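Side-chain contacts in potential RNA-dependent RNA polymerase (Human picobirnavirus, PDB 5I62), which catalyses RNA-templated RNA synthesis from ribonucleoside triphosphates, probably serving both transcription and genome replication of a double-stranded RNA virus: residues N6-S9 with N13-N16; S275-L280 with R296-K301; D283-Q288 with D292-V297. All coordinates share one frame; numbering follows the deposited sequence.

Contact 1 of 3, residues N6-S9 with N13-N16; sequences NVWS and NIPN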
loop_
_atom_site.group_PDB
_atom_site.type_symbol
_atom_site.label_atom_id
_atom_site.label_comp_id
_atom_site.label_asym_id
_atom_site.label_seq_id
_atom_site.Cartn_x
_atom_site.Cartn_y
_atom_site.Cartn_z
ATOM N N ASN A 6 -24.674 -23.887 -10.330
ATOM C CA ASN A 6 -25.596 -23.416 -9.306
ATOM C C ASN A 6 -24.948 -23.346 -7.923
ATOM O O ASN A 6 -25.621 -22.969 -6.962
ATOM C CB ASN A 6 -26.875 -24.274 -9.289
ATOM C CG ASN A 6 -26.626 -25.714 -8.862
ATOM O OD1 ASN A 6 -25.479 -26.165 -8.761
ATOM N ND2 ASN A 6 -27.712 -26.451 -8.623
ATOM N N VAL A 7 -23.668 -23.683 -7.795
ATOM C CA VAL A 7 -22.913 -23.299 -6.601
ATOM C C VAL A 7 -22.224 -21.958 -6.812
ATOM O O VAL A 7 -22.271 -21.084 -5.943
ATOM C CB VAL A 7 -21.910 -24.398 -6.197
ATOM C CG1 VAL A 7 -21.035 -23.917 -5.031
ATOM C CG2 VAL A 7 -22.647 -25.659 -5.786
ATOM N N TRP A 8 -21.636 -21.770 -8.000
ATOM C CA TRP A 8 -21.067 -20.480 -8.372
ATOM C C TRP A 8 -22.082 -19.358 -8.201
ATOM O O TRP A 8 -21.740 -18.265 -7.732
ATOM C CB TRP A 8 -20.556 -20.545 -9.813
ATOM C CG TRP A 8 -19.927 -19.292 -10.357
ATOM C CD1 TRP A 8 -20.445 -18.463 -11.318
ATOM C CD2 TRP A 8 -18.645 -18.739 -9.998
ATOM N NE1 TRP A 8 -19.576 -17.424 -11.567
ATOM C CE2 TRP A 8 -18.463 -17.572 -10.777
ATOM C CE3 TRP A 8 -17.648 -19.110 -9.087
ATOM C CZ2 TRP A 8 -17.320 -16.774 -10.677
ATOM C CZ3 TRP A 8 -16.508 -18.323 -8.988
ATOM C CH2 TRP A 8 -16.353 -17.163 -9.780
ATOM N N SER A 9 -23.350 -19.615 -8.543
ATOM C CA SER A 9 -24.354 -18.568 -8.422
ATOM C C SER A 9 -24.773 -18.300 -6.971
ATOM O O SER A 9 -25.591 -17.405 -6.742
ATOM C CB SER A 9 -25.579 -18.908 -9.287
ATOM O OG SER A 9 -26.127 -20.159 -8.944
ATOM N N ASN A 13 -23.890 -12.993 -8.123
ATOM C CA ASN A 13 -25.181 -12.707 -8.729
ATOM C C ASN A 13 -25.050 -12.984 -10.222
ATOM O O ASN A 13 -24.326 -12.276 -10.921
ATOM C CB ASN A 13 -25.552 -11.258 -8.439
ATOM C CG ASN A 13 -26.964 -10.910 -8.878
ATOM O OD1 ASN A 13 -27.918 -11.640 -8.598
ATOM N ND2 ASN A 13 -27.099 -9.781 -9.551
ATOM N N ILE A 14 -25.699 -14.056 -10.700
ATOM C CA ILE A 14 -25.535 -14.591 -12.078
ATOM C C ILE A 14 -26.897 -14.512 -12.780
ATOM O O ILE A 14 -27.890 -14.954 -12.210
ATOM C CB ILE A 14 -25.016 -16.077 -12.065
ATOM C CG1 ILE A 14 -23.641 -16.205 -11.396
ATOM C CG2 ILE A 14 -24.970 -16.704 -13.461
ATOM C CD1 ILE A 14 -22.573 -15.282 -11.956
ATOM N N PRO A 15 -26.941 -14.007 -14.025
ATOM C CA PRO A 15 -25.772 -13.703 -14.855
ATOM C C PRO A 15 -25.105 -12.357 -14.558
ATOM O O PRO A 15 -25.694 -11.454 -13.963
ATOM C CB PRO A 15 -26.344 -13.719 -16.296
ATOM C CG PRO A 15 -27.871 -13.877 -16.144
ATOM C CD PRO A 15 -28.192 -13.620 -14.705
ATOM N N ASN A 16 -23.847 -12.248 -14.986
ATOM C CA ASN A 16 -23.058 -11.029 -14.813
ATOM C C ASN A 16 -22.011 -11.007 -15.909
ATOM O O ASN A 16 -20.909 -11.548 -15.745
ATOM C CB ASN A 16 -22.394 -10.973 -13.436
ATOM C CG ASN A 16 -21.793 -9.608 -13.133
ATOM O OD1 ASN A 16 -21.322 -8.903 -14.030
ATOM N ND2 ASN A 16 -21.835 -9.213 -11.865
#
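I14 reaches back from the loop that follows helix 5-11 and fills the angle between W8 and S9 on that helix. Its CB lies beside the hydroxymethyl carbon of S9, with 4.0 Å between I14 CB and S9 CB. One bond further out, I14 CG1 meets both residues, lying 3.9 Å from S9 CA and equally far from W8 CD1. The tip, I14 CD1, ends at the pyrrole part of the indole, 3.7 Å from W8 NE1, and approaches the ring obliquely. This reach depends on chi1 of -61°, which sets CG1 opposite the carbonyl carbon while CG2 takes the place opposite the backbone N. The W8 and I14 side chains cross at about a right angle. S9 contributes carbon alone: its OG turns back along the helix to a weak hydrogen bond with P5 O. Beyond the isoleucine, W8 also meets the rings of F12 and W310, and I14 itself touches W310. N16 then caps the next helix through a bond from L19 N to its OD1. With no hydrogen bond across the two segments, the fold-back of the loop onto helix 5-11 rests here on van der Waals contact between aliphatic carbons and the CD1 and NE1 atoms of the indole.

Contact 2 of 3, residues S275-L280 with R296-K301; sequences SVAKEL and RVFPIK
K301 NZ is gripped by three oxygens, and the one supplied by its own segment is F298 O, 3.0 Å from K301 NZ, while F298 sends its ring across to A277 and K278. The ammonium lies in the carbonyl plane on a lone pair, with a C=O...N angle of 128°. D330 adds a salt bridge and Y218 a hydrogen bond, an arrangement that would favour the charged form of this buried lysine and ties the backbone at F298 to two helices. With chi1 at 176° the phenyl group swings away from the backbone N of F298 and reaches from the loop to segment 275-280 of helix 271-284. There K278 lies over one face: its CB makes a CH-pi contact 4.1 Å from the centroid of the F298 ring, and the nearest ring atom is F298 CE2, 3.7 Å from K278 CB. A277 instead comes at the ring edge, near its plane, with A277 CB 3.9 Å from F298 CZ. Beyond CG the K278 chain is fully extended and leads away from the ring, ending in a salt bridge with E295. The phenyl ring thus joins helix 271-284 to the loop between helix 288-296 and strand 306-309, within the catalytic region of the polymerase. Helix 327-345 touches both A277 and F298, helix 208-228 meets F298 through Y218, and strand 160-165 packs against I300.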
loop_
_atom_site.group_PDB
_atom_site.type_symbol
_atom_site.label_atom_id
_atom_site.label_comp_id
_atom_site.label_asym_id
_atom_site.label_seq_id
_atom_site.Cartn_x
_atom_site.Cartn_y
_atom_site.Cartn_z
ATOM N N SER A 275 -2.795 -13.398 15.864
ATOM C CA SER A 275 -3.257 -13.364 17.246
ATOM C C SER A 275 -2.729 -12.138 17.975
ATOM O O SER A 275 -3.359 -11.673 18.924
ATOM C CB SER A 275 -2.863 -14.642 17.985
ATOM O OG SER A 275 -1.457 -14.702 18.080
ATOM N N VAL A 276 -1.575 -11.605 17.551
ATOM C CA VAL A 276 -1.063 -10.369 18.146
ATOM C C VAL A 276 -1.919 -9.184 17.722
ATOM O O VAL A 276 -2.272 -8.327 18.543
ATOM C CB VAL A 276 0.412 -10.136 17.771
ATOM C CG1 VAL A 276 0.876 -8.773 18.311
ATOM C CG2 VAL A 276 1.291 -11.247 18.302
ATOM N N ALA A 277 -2.243 -9.101 16.423
ATOM C CA ALA A 277 -3.182 -8.081 15.961
ATOM C C ALA A 277 -4.479 -8.145 16.751
ATOM O O ALA A 277 -5.017 -7.114 17.161
ATOM C CB ALA A 277 -3.471 -8.245 14.465
ATOM N N LYS A 278 -4.994 -9.355 16.980
ATOM C CA LYS A 278 -6.267 -9.473 17.678
ATOM C C LYS A 278 -6.154 -8.978 19.109
ATOM O O LYS A 278 -7.098 -8.383 19.642
ATOM C CB LYS A 278 -6.745 -10.921 17.664
ATOM C CG LYS A 278 -8.147 -11.096 18.218
ATOM C CD LYS A 278 -8.567 -12.565 18.136
ATOM C CE LYS A 278 -9.908 -12.782 18.809
ATOM N NZ LYS A 278 -10.292 -14.221 18.748
ATOM N N GLU A 279 -5.010 -9.231 19.752
ATOM C CA GLU A 279 -4.817 -8.785 21.128
ATOM C C GLU A 279 -4.736 -7.264 21.215
ATOM O O GLU A 279 -5.299 -6.654 22.131
ATOM C CB GLU A 279 -3.558 -9.425 21.728
ATOM C CG GLU A 279 -3.436 -9.126 23.208
ATOM C CD GLU A 279 -2.273 -9.836 23.893
ATOM O OE1 GLU A 279 -1.760 -10.836 23.349
ATOM O OE2 GLU A 279 -1.879 -9.390 24.994
ATOM N N LEU A 280 -4.009 -6.636 20.288
ATOM C CA LEU A 280 -3.925 -5.177 20.279
ATOM C C LEU A 280 -5.289 -4.550 20.024
ATOM O O LEU A 280 -5.662 -3.552 20.657
ATOM C CB LEU A 280 -2.928 -4.720 19.223
ATOM C CG LEU A 280 -1.497 -5.208 19.443
ATOM C CD1 LEU A 280 -0.632 -4.806 18.251
ATOM C CD2 LEU A 280 -0.948 -4.629 20.739
ATOM N N ARG A 296 -16.004 -12.875 15.098
ATOM C CA ARG A 296 -16.722 -13.173 13.858
ATOM C C ARG A 296 -16.097 -12.566 12.616
ATOM O O ARG A 296 -16.049 -13.221 11.579
ATOM C CB ARG A 296 -18.164 -12.668 13.923
ATOM C CG ARG A 296 -19.155 -13.565 14.602
ATOM C CD ARG A 296 -20.402 -12.750 14.931
ATOM N NE ARG A 296 -21.465 -12.887 13.945
ATOM C CZ ARG A 296 -22.230 -13.967 13.836
ATOM N NH1 ARG A 296 -22.035 -15.008 14.644
ATOM N NH2 ARG A 296 -23.185 -14.013 12.928
ATOM N N VAL A 297 -15.683 -11.307 12.682
ATOM C CA VAL A 297 -15.264 -10.552 11.501
ATOM C C VAL A 297 -13.751 -10.540 11.345
ATOM O O VAL A 297 -13.226 -10.776 10.255
ATOM C CB VAL A 297 -15.813 -9.108 11.571
ATOM C CG1 VAL A 297 -15.335 -8.302 10.355
ATOM C CG2 VAL A 297 -17.331 -9.101 11.695
ATOM N N PHE A 298 -13.036 -10.194 12.416
ATOM C CA PHE A 298 -11.570 -10.161 12.372
ATOM C C PHE A 298 -10.928 -11.339 11.637
ATOM O O PHE A 298 -9.986 -11.107 10.869
ATOM C CB PHE A 298 -11.009 -10.071 13.801
ATOM C CG PHE A 298 -9.509 -10.133 13.845
ATOM C CD1 PHE A 298 -8.757 -8.991 13.620
ATOM C CD2 PHE A 298 -8.851 -11.339 14.052
ATOM C CE1 PHE A 298 -7.373 -9.043 13.622
ATOM C CE2 PHE A 298 -7.463 -11.388 14.053
ATOM C CZ PHE A 298 -6.735 -10.235 13.834
ATOM N N PRO A 299 -11.345 -12.590 11.825
ATOM C CA PRO A 299 -10.612 -13.688 11.167
ATOM C C PRO A 299 -10.846 -13.797 9.670
ATOM O O PRO A 299 -10.100 -14.536 9.022
ATOM C CB PRO A 299 -11.116 -14.955 11.877
ATOM C CG PRO A 299 -12.307 -14.558 12.639
ATOM C CD PRO A 299 -12.266 -13.087 12.865
ATOM N N ILE A 300 -11.855 -13.120 9.103
ATOM C CA ILE A 300 -12.255 -13.411 7.718
ATOM C C ILE A 300 -11.140 -13.084 6.737
ATOM O O ILE A 300 -10.926 -13.807 5.757
ATOM C CB ILE A 300 -13.556 -12.655 7.366
ATOM C CG1 ILE A 300 -14.726 -13.236 8.157
ATOM C CG2 ILE A 300 -13.831 -12.668 5.859
ATOM C CD1 ILE A 300 -15.948 -12.352 8.113
ATOM N N LYS A 301 -10.412 -11.989 6.972
ATOM C CA LYS A 301 -9.381 -11.596 6.020
ATOM C C LYS A 301 -8.261 -12.631 5.929
ATOM O O LYS A 301 -7.506 -12.620 4.950
ATOM C CB LYS A 301 -8.820 -10.222 6.387
ATOM C CG LYS A 301 -8.016 -10.233 7.720
ATOM C CD LYS A 301 -7.470 -8.852 8.102
ATOM C CE LYS A 301 -8.508 -8.007 8.845
ATOM N NZ LYS A 301 -8.699 -8.451 10.264
#

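Contact 3 of 3, residues D283-Q288 with D292-V297; sequences DLLTGQ and DWLERV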
loop_
_atom_site.group_PDB
_atom_site.type_symbol
_atom_site.label_atom_id
_atom_site.label_comp_id
_atom_site.label_asym_id
_atom_site.label_seq_id
_atom_site.Cartn_x
_atom_site.Cartn_y
_atom_site.Cartn_z
ATOM N N ASP A 283 -7.457 -4.681 23.047
ATOM C CA ASP A 283 -7.088 -3.620 23.980
ATOM C C ASP A 283 -7.705 -2.286 23.575
ATOM O O ASP A 283 -8.226 -1.546 24.417
ATOM C CB ASP A 283 -5.561 -3.490 24.056
ATOM C CG ASP A 283 -5.114 -2.542 25.163
ATOM O OD1 ASP A 283 -5.216 -2.925 26.341
ATOM O OD2 ASP A 283 -4.689 -1.408 24.859
ATOM N N LEU A 284 -7.641 -1.959 22.283
ATOM C CA LEU A 284 -8.117 -0.668 21.792
ATOM C C LEU A 284 -9.639 -0.555 21.833
ATOM O O LEU A 284 -10.175 0.554 21.946
ATOM C CB LEU A 284 -7.624 -0.445 20.363
ATOM C CG LEU A 284 -6.124 -0.155 20.191
ATOM C CD1 LEU A 284 -5.687 -0.324 18.733
ATOM C CD2 LEU A 284 -5.837 1.253 20.637
ATOM N N LEU A 285 -10.343 -1.670 21.717
ATOM C CA LEU A 285 -11.788 -1.644 21.547
ATOM C C LEU A 285 -12.500 -1.775 22.889
ATOM O O LEU A 285 -11.943 -2.258 23.871
ATOM C CB LEU A 285 -12.238 -2.766 20.619
ATOM C CG LEU A 285 -11.997 -2.576 19.121
ATOM C CD1 LEU A 285 -11.961 -3.941 18.447
ATOM C CD2 LEU A 285 -13.102 -1.712 18.519
ATOM N N THR A 286 -13.767 -1.368 22.909
ATOM C CA THR A 286 -14.614 -1.556 24.072
ATOM C C THR A 286 -16.037 -1.837 23.606
ATOM O O THR A 286 -16.467 -1.337 22.569
ATOM C CB THR A 286 -14.565 -0.323 24.991
ATOM O OG1 THR A 286 -15.335 -0.570 26.167
ATOM C CG2 THR A 286 -15.114 0.905 24.271
ATOM N N GLY A 287 -16.740 -2.679 24.351
ATOM C CA GLY A 287 -18.139 -2.965 24.095
ATOM C C GLY A 287 -18.371 -4.411 23.671
ATOM O O GLY A 287 -17.478 -5.097 23.163
ATOM N N GLN A 288 -19.614 -4.870 23.878
ATOM C CA GLN A 288 -19.980 -6.230 23.483
ATOM C C GLN A 288 -19.960 -6.395 21.970
ATOM O O GLN A 288 -19.605 -7.467 21.462
ATOM C CB GLN A 288 -21.364 -6.594 24.026
ATOM C CG GLN A 288 -21.762 -8.053 23.776
ATOM C CD GLN A 288 -20.796 -9.037 24.412
ATOM O OE1 GLN A 288 -20.344 -8.840 25.545
ATOM N NE2 GLN A 288 -20.470 -10.102 23.685
ATOM N N ASP A 292 -17.907 -9.353 19.723
ATOM C CA ASP A 292 -18.453 -10.141 18.623
ATOM C C ASP A 292 -17.660 -9.944 17.340
ATOM O O ASP A 292 -17.407 -10.908 16.611
ATOM C CB ASP A 292 -19.907 -9.768 18.388
ATOM C CG ASP A 292 -20.841 -10.545 19.271
ATOM O OD1 ASP A 292 -20.537 -11.726 19.549
ATOM O OD2 ASP A 292 -21.855 -9.973 19.718
ATOM N N TRP A 293 -17.318 -8.694 17.032
ATOM C CA TRP A 293 -16.500 -8.381 15.868
ATOM C C TRP A 293 -15.178 -9.149 15.888
ATOM O O TRP A 293 -14.733 -9.659 14.853
ATOM C CB TRP A 293 -16.251 -6.876 15.822
ATOM C CG TRP A 293 -15.526 -6.400 14.601
ATOM C CD1 TRP A 293 -16.087 -5.928 13.441
ATOM C CD2 TRP A 293 -14.105 -6.340 14.416
ATOM N NE1 TRP A 293 -15.103 -5.581 12.552
ATOM C CE2 TRP A 293 -13.876 -5.827 13.118
ATOM C CE3 TRP A 293 -13.002 -6.666 15.222
ATOM C CZ2 TRP A 293 -12.590 -5.626 12.607
ATOM C CZ3 TRP A 293 -11.722 -6.477 14.709
ATOM C CH2 TRP A 293 -11.531 -5.957 13.414
ATOM N N LEU A 294 -14.533 -9.231 17.056
ATOM C CA LEU A 294 -13.237 -9.894 17.144
ATOM C C LEU A 294 -13.352 -11.393 16.886
ATOM O O LEU A 294 -12.427 -12.004 16.335
ATOM C CB LEU A 294 -12.614 -9.627 18.515
ATOM C CG LEU A 294 -12.071 -8.211 18.698
ATOM C CD1 LEU A 294 -11.940 -7.863 20.187
ATOM C CD2 LEU A 294 -10.708 -8.085 17.994
ATOM N N GLU A 295 -14.477 -12.001 17.274
ATOM C CA GLU A 295 -14.655 -13.434 17.071
ATOM C C GLU A 295 -15.170 -13.747 15.671
ATOM O O GLU A 295 -14.834 -14.796 15.115
ATOM C CB GLU A 295 -15.591 -14.012 18.123
ATOM C CG GLU A 295 -15.038 -13.928 19.549
ATOM C CD GLU A 295 -13.708 -14.663 19.694
ATOM O OE1 GLU A 295 -13.581 -15.793 19.159
ATOM O OE2 GLU A 295 -12.785 -14.089 20.304
ATOM N N ARG A 296 -16.004 -12.875 15.098
ATOM C CA ARG A 296 -16.722 -13.173 13.858
ATOM C C ARG A 296 -16.097 -12.566 12.616
ATOM O O ARG A 296 -16.049 -13.221 11.579
ATOM C CB ARG A 296 -18.164 -12.668 13.923
ATOM C CG ARG A 296 -19.155 -13.565 14.602
ATOM C CD ARG A 296 -20.402 -12.750 14.931
ATOM N NE ARG A 296 -21.465 -12.887 13.945
ATOM C CZ ARG A 296 -22.230 -13.967 13.836
ATOM N NH1 ARG A 296 -22.035 -15.008 14.644
ATOM N NH2 ARG A 296 -23.185 -14.013 12.928
ATOM N N VAL A 297 -15.683 -11.307 12.682
ATOM C CA VAL A 297 -15.264 -10.552 11.501
ATOM C C VAL A 297 -13.751 -10.540 11.345
ATOM O O VAL A 297 -13.226 -10.776 10.255
ATOM C CB VAL A 297 -15.813 -9.108 11.571
ATOM C CG1 VAL A 297 -15.335 -8.302 10.355
ATOM C CG2 VAL A 297 -17.331 -9.101 11.695
#
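The backbones of L285 and L294 stay 9.5 Å apart at their CA atoms, whereas Q288 and D292 draw together and are joined by a helical hydrogen bond, D292 N to Q288 O at 3.1 Å. Beside this bond the D292 carboxylate makes only loose contact: D292 OD2 lies 3.8 Å from Q288 O and 4.2 Å from Q288 NE2, and no bond forms between the two side chains. The apolar half of the contact belongs to L285, whose CD1 touches two adjacent residues of helix 288-296. L285 CD1 is 4.3 Å from W293 CE3, meeting the indole obliquely, and also 4.3 Å from the branching carbon L294 CG. L294 CG itself lies in plane at the edge of that indole, and V297 CB is over one face. W293 NE1 is bound to R213 O, and Y218 meets its ring edge-to-face, both on helix 208-228. The arrangement is a short connection between two consecutive helices: the chain leaves helix 271-284 at L285, passes through N-cap residue G287 and enters helix 288-296, with leucine and tryptophan packed inside the bend.

Contacts 2 and 3 form one continuous patch of the catalytic region, their centres about 9 Å apart, whereas contact 1 lies near the N-terminus and far from the centre of the chain, its centre about 30 Å and 33 Å from theirs. Contacts 2 and 3 both use helix 271-284 and share R296 and V297; a probable hydrogen bond of 3.0 Å from F298 N to W293 O also ties them. Both are largely buried, though contact 3 has an exposed polar end at Q288 and D292; contact 1 is only partly buried. Chemistry follows place: contact 1 rests on van der Waals packing, contact 2 packs a phenyl ring on a helix, its own backbone tied by a buried lysine, and contact 3 adds a helical backbone bond to leucine packing.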